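(R)-specific secondary-alkylsulfatase (Pseudomonas sp., PDB 4AXH) hydrolyses (R)-secondary alkyl sulfates at a zinc site with strict inversion of configuration, giving (S)-alcohols and inorganic sulfate. Local coordinates at residues Lys95-Thr100 with Ser104-Ala109; Gln90-Lys95 with Leu111-Gly116. One frame throughout, in Å; residues are numbered along the deposited sequence. Where two conformers were deposited one is given.

Contact 1 of 2, residues Lys95-Thr100 with Ser104-Ala109; sequences KDAADT and SLWRQA. Unlike the reference sequence in segment 104-109: Arg107 (reference His).
Trp106 projects from its helix toward the extended loop 95-100 and lays one face of its indole against the backbone of Ala97. The CA of Ala97 stands 3.5 Å from the centroid of the five-membered ring, only 10° off the ring normal, a CH-pi contact; Trp106 was modelled in two conformers, and these details hold for one of them. With CG anti to the backbone N (chi1 -174°), the indole reaches away from the helix and across to the loop. The dense part of the contact lies on this covered face. Ala97 CB comes to 3.6 Å from Trp106 CG, Ala98 CB is 4.2 Å from Trp106 CZ3, and the peptide N of Ala98 sits above the benzene rim. The backbone O of Asp96 belongs to the same packed part, approaching Trp106 CZ2 obliquely at 3.4 Å. Two small alanines suit the place because they let the main chain itself come down onto the ring.

At the indole edge the packing gives way to a polar touch: Trp106 NE1 points to the carbonyl O of Lys95, near the ring plane, in a weak hydrogen bond of 3.5 Å that is nevertheless fairly straight (162°). The solvent side of the loop is looser. Lys95 and Asp96 are exposed, and the side chain of Asp96 leaves the backbone pointing away from the helix. Charged side chains suit such positions, where the main chain makes the contact.

Helix 103-111 uses its other sides for different neighbours: Leu105 meets helix 515-529, Arg107 and Gln108 meet helix 58-64, and Trp106 packs against the loop that follows strand 82-85.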
ATOM      1  N   LYS A  95     -28.161  16.526 -26.462  1.00 56.01           N
ATOM      2  CA  LYS A  95     -28.213  17.828 -25.806  1.00 54.15           C
ATOM      3  C   LYS A  95     -26.784  18.163 -25.330  1.00 59.66           C
ATOM      4  O   LYS A  95     -25.901  17.294 -25.393  1.00 62.22           O
ATOM      5  CB  LYS A  95     -29.188  17.813 -24.621  1.00 53.80           C
ATOM      6  CG  LYS A  95     -30.635  17.972 -25.020  1.00 57.85           C
ATOM      7  CD  LYS A  95     -31.543  17.795 -23.802  1.00 79.14           C
ATOM      8  CE  LYS A  95     -32.729  16.879 -24.077  1.00 93.58           C
ATOM      9  NZ  LYS A  95     -32.360  15.426 -24.142  1.00 82.70           N
ATOM     10  N   ASP A  96     -26.532  19.420 -24.919  1.00 52.24           N
ATOM     11  CA  ASP A  96     -25.227  19.889 -24.418  1.00 48.92           C
ATOM     12  C   ASP A  96     -25.340  20.062 -22.915  1.00 46.47           C
ATOM     13  O   ASP A  96     -26.447  20.060 -22.377  1.00 46.89           O
ATOM     14  CB  ASP A  96     -24.757  21.182 -25.110  1.00 49.80           C
ATOM     15  CG  ASP A  96     -24.136  21.052 -26.505  1.00 63.17           C
ATOM     16  OD1 ASP A  96     -24.434  20.051 -27.211  1.00 62.18           O
ATOM     17  OD2 ASP A  96     -23.399  21.992 -26.918  1.00 67.30           O
ATOM     18  N   ALA A  97     -24.219  20.159 -22.234  1.00 39.45           N
ATOM     19  CA  ALA A  97     -24.169  20.228 -20.778  1.00 39.77           C
ATOM     20  C   ALA A  97     -24.945  21.345 -20.088  1.00 47.91           C
ATOM     21  O   ALA A  97     -24.969  22.499 -20.552  1.00 48.13           O
ATOM     22  CB  ALA A  97     -22.721  20.199 -20.284  1.00 39.94           C
ATOM     23  N   ALA A  98     -25.539  20.987 -18.932  1.00 45.85           N
ATOM     24  CA  ALA A  98     -26.219  21.904 -18.030  1.00 45.24           C
ATOM     25  C   ALA A  98     -25.096  22.661 -17.281  1.00 52.75           C
ATOM     26  O   ALA A  98     -23.941  22.202 -17.269  1.00 51.80           O
ATOM     27  CB  ALA A  98     -27.060  21.115 -17.045  1.00 45.31           C
ATOM     28  N   ASP A  99     -25.425  23.825 -16.674  1.00 52.49           N
ATOM     29  CA  ASP A  99     -24.480  24.656 -15.907  1.00 52.91           C
ATOM     30  C   ASP A  99     -24.032  23.916 -14.630  1.00 52.52           C
ATOM     31  O   ASP A  99     -22.963  24.207 -14.081  1.00 50.74           O
ATOM     32  CB  ASP A  99     -25.153  25.997 -15.543  1.00 56.58           C
ATOM     33  CG  ASP A  99     -25.573  26.848 -16.729  1.00 81.93           C
ATOM     34  OD1 ASP A  99     -26.396  26.369 -17.543  1.00 92.32           O
ATOM     35  OD2 ASP A  99     -25.099  28.010 -16.831  1.00 85.00           O
ATOM     36  N   THR A 100     -24.880  22.965 -14.167  1.00 46.91           N
ATOM     37  CA  THR A 100     -24.706  22.135 -12.971  1.00 45.51           C
ATOM     38  C   THR A 100     -23.897  20.830 -13.225  1.00 49.27           C
ATOM     39  O   THR A 100     -23.776  20.005 -12.319  1.00 51.23           O
ATOM     40  CB  THR A 100     -26.056  21.860 -12.325  1.00 47.46           C
ATOM     41  OG1 THR A 100     -26.825  21.093 -13.224  1.00 48.37           O
ATOM     42  CG2 THR A 100     -26.802  23.115 -11.958  1.00 46.84           C
ATOM     43  N   SER A 104     -17.059  17.969 -19.776  1.00 25.28           N
ATOM     44  CA  SER A 104     -16.271  16.763 -20.064  0.50 24.95           C
ATOM     45  C   SER A 104     -16.954  15.519 -19.470  1.00 29.49           C
ATOM     46  O   SER A 104     -17.003  14.488 -20.112  1.00 29.94           O
ATOM     47  CB  SER A 104     -14.866  16.907 -19.488  0.50 27.16           C
ATOM     48  OG  SER A 104     -14.018  15.832 -19.853  0.50 28.24           O
ATOM     49  N   LEU A 105     -17.480  15.639 -18.221  1.00 26.97           N
ATOM     50  CA  LEU A 105     -18.198  14.582 -17.521  1.00 27.79           C
ATOM     51  C   LEU A 105     -19.480  14.225 -18.322  1.00 33.48           C
ATOM     52  O   LEU A 105     -19.767  13.033 -18.524  1.00 34.69           O
ATOM     53  CB  LEU A 105     -18.554  15.004 -16.087  1.00 27.57           C
ATOM     54  CG  LEU A 105     -19.285  13.932 -15.198  1.00 30.59           C
ATOM     55  CD1 LEU A 105     -18.708  12.515 -15.353  1.00 29.01           C
ATOM     56  CD2 LEU A 105     -19.242  14.328 -13.755  1.00 31.61           C
ATOM     57  N   TRP A 106     -20.201  15.269 -18.793  1.00 26.09           N
ATOM     58  CA  TRP A 106     -21.408  15.158 -19.598  0.50 22.95           C
ATOM     59  C   TRP A 106     -21.120  14.430 -20.926  1.00 30.66           C
ATOM     60  O   TRP A 106     -21.976  13.716 -21.421  1.00 34.30           O
ATOM     61  CB  TRP A 106     -21.942  16.571 -19.869  0.50 18.70           C
ATOM     62  CG  TRP A 106     -23.263  16.627 -20.565  0.50 16.61           C
ATOM     63  CD1 TRP A 106     -23.477  16.584 -21.902  0.50 18.43           C
ATOM     64  CD2 TRP A 106     -24.551  16.823 -19.955  0.50 15.99           C
ATOM     65  NE1 TRP A 106     -24.818  16.701 -22.169  0.50 17.32           N
ATOM     66  CE2 TRP A 106     -25.501  16.863 -20.992  0.50 18.05           C
ATOM     67  CE3 TRP A 106     -24.994  16.986 -18.623  0.50 17.00           C
ATOM     68  CZ2 TRP A 106     -26.868  17.059 -20.751  0.50 16.56           C
ATOM     69  CZ3 TRP A 106     -26.357  17.153 -18.386  0.50 17.44           C
ATOM     70  CH2 TRP A 106     -27.273  17.196 -19.444  0.50 17.55           C
ATOM     71  N   ARG A 107     -19.944  14.656 -21.520  1.00 25.72           N
ATOM     72  CA  ARG A 107     -19.496  14.064 -22.770  1.00 24.54           C
ATOM     73  C   ARG A 107     -19.400  12.550 -22.547  1.00 30.83           C
ATOM     74  O   ARG A 107     -19.909  11.784 -23.367  1.00 29.61           O
ATOM     75  CB  ARG A 107     -18.093  14.629 -23.117  1.00 21.34           C
ATOM     76  CG  ARG A 107     -17.815  14.759 -24.586  1.00 19.87           C
ATOM     77  CD  ARG A 107     -17.070  13.590 -25.098  1.00  6.23           C
ATOM     78  NE  ARG A 107     -17.144  13.603 -26.557  1.00 56.66           N
ATOM     79  CZ  ARG A 107     -16.378  12.858 -27.356  1.00108.07           C
ATOM     80  NH1 ARG A 107     -15.454  12.053 -26.840  1.00109.45           N
ATOM     81  NH2 ARG A 107     -16.514  12.928 -28.675  1.00108.65           N
ATOM     82  N   GLN A 108     -18.749  12.124 -21.423  1.00 27.89           N
ATOM     83  CA  GLN A 108     -18.561  10.720 -21.054  1.00 27.50           C
ATOM     84  C   GLN A 108     -19.900  10.103 -20.696  1.00 35.51           C
ATOM     85  O   GLN A 108     -20.164   8.964 -21.097  1.00 38.21           O
ATOM     86  CB  GLN A 108     -17.579  10.591 -19.890  1.00 27.76           C
ATOM     87  CG  GLN A 108     -16.969   9.201 -19.734  1.00 11.51           C
ATOM     88  CD  GLN A 108     -15.941   8.812 -20.736  1.00 29.25           C
ATOM     89  OE1 GLN A 108     -15.639   9.507 -21.708  1.00 43.92           O
ATOM     90  NE2 GLN A 108     -15.342   7.697 -20.498  1.00 23.96           N
ATOM     91  N   ALA A 109     -20.754  10.867 -19.992  1.00 30.36           N
ATOM     92  CA  ALA A 109     -22.105  10.470 -19.606  1.00 29.52           C
ATOM     93  C   ALA A 109     -22.905  10.102 -20.843  1.00 34.34           C
ATOM     94  O   ALA A 109     -23.509   9.040 -20.870  1.00 35.40           O
ATOM     95  CB  ALA A 109     -22.791  11.601 -18.839  1.00 29.54           C
TER

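Contact 2 of 2, residues Gln90-Lys95 with Leu111-Gly116; sequences QFLNDK and LNNIAG
Asn93 and Asn113 mark the closest backbone approach, their CA atoms 7.7 Å apart, and no hydrogen bond crosses between the segments. A 3-10 turn through Gln90-Leu92 closes with Asn93 N bonded to Gln90 O at 3.1 Å. Facing it, a type I beta turn from Leu111 to Ile114 closes through Ile114 N and Leu111 O at 3.0 Å, and Ile114 then centres an inverse gamma turn.

Side chains bridge the gap. With CG anti to its carbonyl carbon (chi1 -77°), Asn113 meets Leu92 nearly at a right angle, Leu92 CD1 lying 4.1 Å from Asn113 CG. An apolar leucine suits this buried place, where it also touches Trp106 and Ala109 of helix 103-111; Asn113 offers it a short, flat group. Asn93 OD1 rests 3.7 Å from Asn113 CB, the two amide planes 70° apart and so not stacked. Lys95 curls back so that NZ bonds Asn93 O at 2.6 Å, tethering the loop to itself.

Gly116, whose positive phi of 136° suits a residue without a side chain, begins strand 116-119. The turn thus forms a helix-to-strand connection leading into the large mixed sheet of the metallo-beta-lactamase fold.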
ATOM      1  N   GLN A  90     -32.262   9.947 -19.626  1.00 48.15           N
ATOM      2  CA  GLN A  90     -32.834  10.575 -20.822  1.00 48.82           C
ATOM      3  C   GLN A  90     -32.419  12.050 -21.009  1.00 53.99           C
ATOM      4  O   GLN A  90     -32.196  12.474 -22.144  1.00 54.48           O
ATOM      5  CB  GLN A  90     -34.352  10.446 -20.820  1.00 50.29           C
ATOM      6  CG  GLN A  90     -34.937  10.430 -22.226  1.00 82.55           C
ATOM      7  CD  GLN A  90     -35.210   9.035 -22.704  1.00117.18           C
ATOM      8  OE1 GLN A  90     -36.371   8.606 -22.770  1.00117.72           O
ATOM      9  NE2 GLN A  90     -34.155   8.302 -23.063  1.00109.57           N
ATOM     10  N   PHE A  91     -32.282  12.807 -19.902  1.00 48.80           N
ATOM     11  CA  PHE A  91     -31.860  14.215 -19.881  1.00 47.78           C
ATOM     12  C   PHE A  91     -30.517  14.468 -20.590  1.00 53.49           C
ATOM     13  O   PHE A  91     -30.231  15.614 -20.978  1.00 55.99           O
ATOM     14  CB  PHE A  91     -31.812  14.740 -18.430  1.00 48.95           C
ATOM     15  CG  PHE A  91     -30.845  14.009 -17.525  1.00 50.53           C
ATOM     16  CD1 PHE A  91     -31.201  12.813 -16.910  1.00 53.92           C
ATOM     17  CD2 PHE A  91     -29.594  14.528 -17.261  1.00 52.06           C
ATOM     18  CE1 PHE A  91     -30.302  12.141 -16.074  1.00 54.12           C
ATOM     19  CE2 PHE A  91     -28.704  13.855 -16.423  1.00 55.08           C
ATOM     20  CZ  PHE A  91     -29.055  12.658 -15.847  1.00 52.85           C
ATOM     21  N   LEU A  92     -29.699  13.407 -20.759  1.00 46.61           N
ATOM     22  CA  LEU A  92     -28.377  13.496 -21.374  1.00 44.86           C
ATOM     23  C   LEU A  92     -28.405  13.436 -22.881  1.00 49.37           C
ATOM     24  O   LEU A  92     -27.508  13.989 -23.524  1.00 49.30           O
ATOM     25  CB  LEU A  92     -27.456  12.373 -20.845  1.00 43.90           C
ATOM     26  CG  LEU A  92     -27.027  12.469 -19.403  1.00 46.74           C
ATOM     27  CD1 LEU A  92     -26.535  11.127 -18.888  1.00 45.50           C
ATOM     28  CD2 LEU A  92     -25.991  13.563 -19.215  1.00 46.93           C
ATOM     29  N   ASN A  93     -29.378  12.717 -23.439  1.00 46.42           N
ATOM     30  CA  ASN A  93     -29.474  12.453 -24.866  1.00 47.84           C
ATOM     31  C   ASN A  93     -29.658  13.603 -25.838  1.00 56.17           C
ATOM     32  O   ASN A  93     -30.665  14.340 -25.793  1.00 54.34           O
ATOM     33  CB  ASN A  93     -30.440  11.308 -25.162  1.00 50.97           C
ATOM     34  CG  ASN A  93     -29.935   9.932 -24.804  1.00 63.49           C
ATOM     35  OD1 ASN A  93     -28.616   9.771 -24.742  1.00 39.39           O
ATOM     36  ND2 ASN A  93     -30.723   8.990 -24.636  1.00 60.96           N
ATOM     37  N   ASP A  94     -28.676  13.686 -26.782  1.00 56.72           N
ATOM     38  CA  ASP A  94     -28.596  14.630 -27.907  1.00 57.80           C
ATOM     39  C   ASP A  94     -28.909  16.080 -27.481  1.00 62.12           C
ATOM     40  O   ASP A  94     -29.829  16.733 -27.992  1.00 62.54           O
ATOM     41  CB  ASP A  94     -29.449  14.136 -29.107  1.00 60.40           C
ATOM     42  CG  ASP A  94     -29.005  12.797 -29.705  1.00 77.19           C
ATOM     43  OD1 ASP A  94     -27.801  12.669 -30.066  1.00 86.61           O
ATOM     44  OD2 ASP A  94     -29.863  11.884 -29.826  1.00 76.98           O
ATOM     45  N   LYS A  95     -28.161  16.526 -26.462  1.00 56.01           N
ATOM     46  CA  LYS A  95     -28.213  17.828 -25.806  1.00 54.15           C
ATOM     47  C   LYS A  95     -26.784  18.163 -25.330  1.00 59.66           C
ATOM     48  O   LYS A  95     -25.901  17.294 -25.393  1.00 62.22           O
ATOM     49  CB  LYS A  95     -29.188  17.813 -24.621  1.00 53.80           C
ATOM     50  CG  LYS A  95     -30.635  17.972 -25.020  1.00 57.85           C
ATOM     51  CD  LYS A  95     -31.543  17.795 -23.802  1.00 79.14           C
ATOM     52  CE  LYS A  95     -32.729  16.879 -24.077  1.00 93.58           C
ATOM     53  NZ  LYS A  95     -32.360  15.426 -24.142  1.00 82.70           N
ATOM     54  N   LEU A 111     -21.738   9.268 -23.868  1.00 30.47           N
ATOM     55  CA  LEU A 111     -21.153   8.114 -24.528  1.00 29.64           C
ATOM     56  C   LEU A 111     -21.646   6.835 -23.862  1.00 33.65           C
ATOM     57  O   LEU A 111     -22.076   5.907 -24.536  1.00 34.69           O
ATOM     58  CB  LEU A 111     -19.617   8.209 -24.494  1.00 29.68           C
ATOM     59  CG  LEU A 111     -18.947   9.152 -25.523  1.00 33.02           C
ATOM     60  CD1 LEU A 111     -17.564   9.572 -25.074  1.00 31.08           C
ATOM     61  CD2 LEU A 111     -18.840   8.511 -26.854  1.00 35.32           C
ATOM     62  N   ASN A 112     -21.661   6.827 -22.531  1.00 31.54           N
ATOM     63  CA  ASN A 112     -22.080   5.702 -21.690  1.00 30.82           C
ATOM     64  C   ASN A 112     -23.574   5.382 -21.798  1.00 36.18           C
ATOM     65  O   ASN A 112     -24.030   4.380 -21.236  1.00 37.66           O
ATOM     66  CB  ASN A 112     -21.628   5.926 -20.225  1.00 25.68           C
ATOM     67  CG  ASN A 112     -20.154   5.694 -20.000  1.00 39.61           C
ATOM     68  OD1 ASN A 112     -19.534   4.872 -20.668  1.00 39.17           O
ATOM     69  ND2 ASN A 112     -19.560   6.395 -19.035  1.00 20.25           N
ATOM     70  N   ASN A 113     -24.321   6.226 -22.526  1.00 31.73           N
ATOM     71  CA  ASN A 113     -25.747   6.084 -22.806  1.00 30.12           C
ATOM     72  C   ASN A 113     -25.956   5.238 -24.046  1.00 32.24           C
ATOM     73  O   ASN A 113     -27.054   4.701 -24.236  1.00 30.36           O
ATOM     74  CB  ASN A 113     -26.408   7.436 -23.002  1.00 30.77           C
ATOM     75  CG  ASN A 113     -26.685   8.207 -21.761  1.00 56.16           C
ATOM     76  OD1 ASN A 113     -26.214   9.319 -21.589  1.00 79.02           O
ATOM     77  ND2 ASN A 113     -27.573   7.725 -20.956  1.00 38.79           N
ATOM     78  N   ILE A 114     -24.911   5.120 -24.905  1.00 31.42           N
ATOM     79  CA  ILE A 114     -24.971   4.307 -26.126  1.00 32.35           C
ATOM     80  C   ILE A 114     -24.986   2.837 -25.716  1.00 35.69           C
ATOM     81  O   ILE A 114     -23.930   2.211 -25.578  1.00 34.92           O
ATOM     82  CB  ILE A 114     -23.940   4.715 -27.237  1.00 35.99           C
ATOM     83  CG1 ILE A 114     -24.188   6.176 -27.693  1.00 37.42           C
ATOM     84  CG2 ILE A 114     -24.054   3.799 -28.467  1.00 34.29           C
ATOM     85  CD1 ILE A 114     -22.967   7.070 -27.746  1.00 37.70           C
ATOM     86  N   ALA A 115     -26.212   2.337 -25.423  1.00 33.78           N
ATOM     87  CA  ALA A 115     -26.467   0.979 -24.918  1.00 34.68           C
ATOM     88  C   ALA A 115     -27.139   0.061 -25.933  1.00 41.50           C
ATOM     89  O   ALA A 115     -27.870   0.528 -26.818  1.00 41.87           O
ATOM     90  CB  ALA A 115     -27.307   1.041 -23.654  1.00 34.91           C
ATOM     91  N   GLY A 116     -26.879  -1.237 -25.790  1.00 37.25           N
ATOM     92  CA  GLY A 116     -27.491  -2.242 -26.646  1.00 36.55           C
ATOM     93  C   GLY A 116     -26.580  -3.333 -27.160  1.00 37.64           C
ATOM     94  O   GLY A 116     -25.578  -3.685 -26.518  1.00 36.96           O
TER

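Overall arrangement
The two contacts share Lys95, and their centres lie about 11 Å apart. Along the chain, contact 1 falls between the two segments that contact 2 brings together, so the loop after strand 82-85 lines helix 103-111 first near the helix end with Asn113, then at Trp106. Leu92 joins them: its CD2 is 3.6 Å from Trp106 CE3 and 3.8 Å from Ala109 CB, so the two contacts touch through apolar side chains. Both contacts sit about 23 Å, centre to centre, from the middle of the chain, away from the zinc and sulfate sites. Leu111 and Asn112 also touch Trp357, which is near in sequence to the zinc ligand His355.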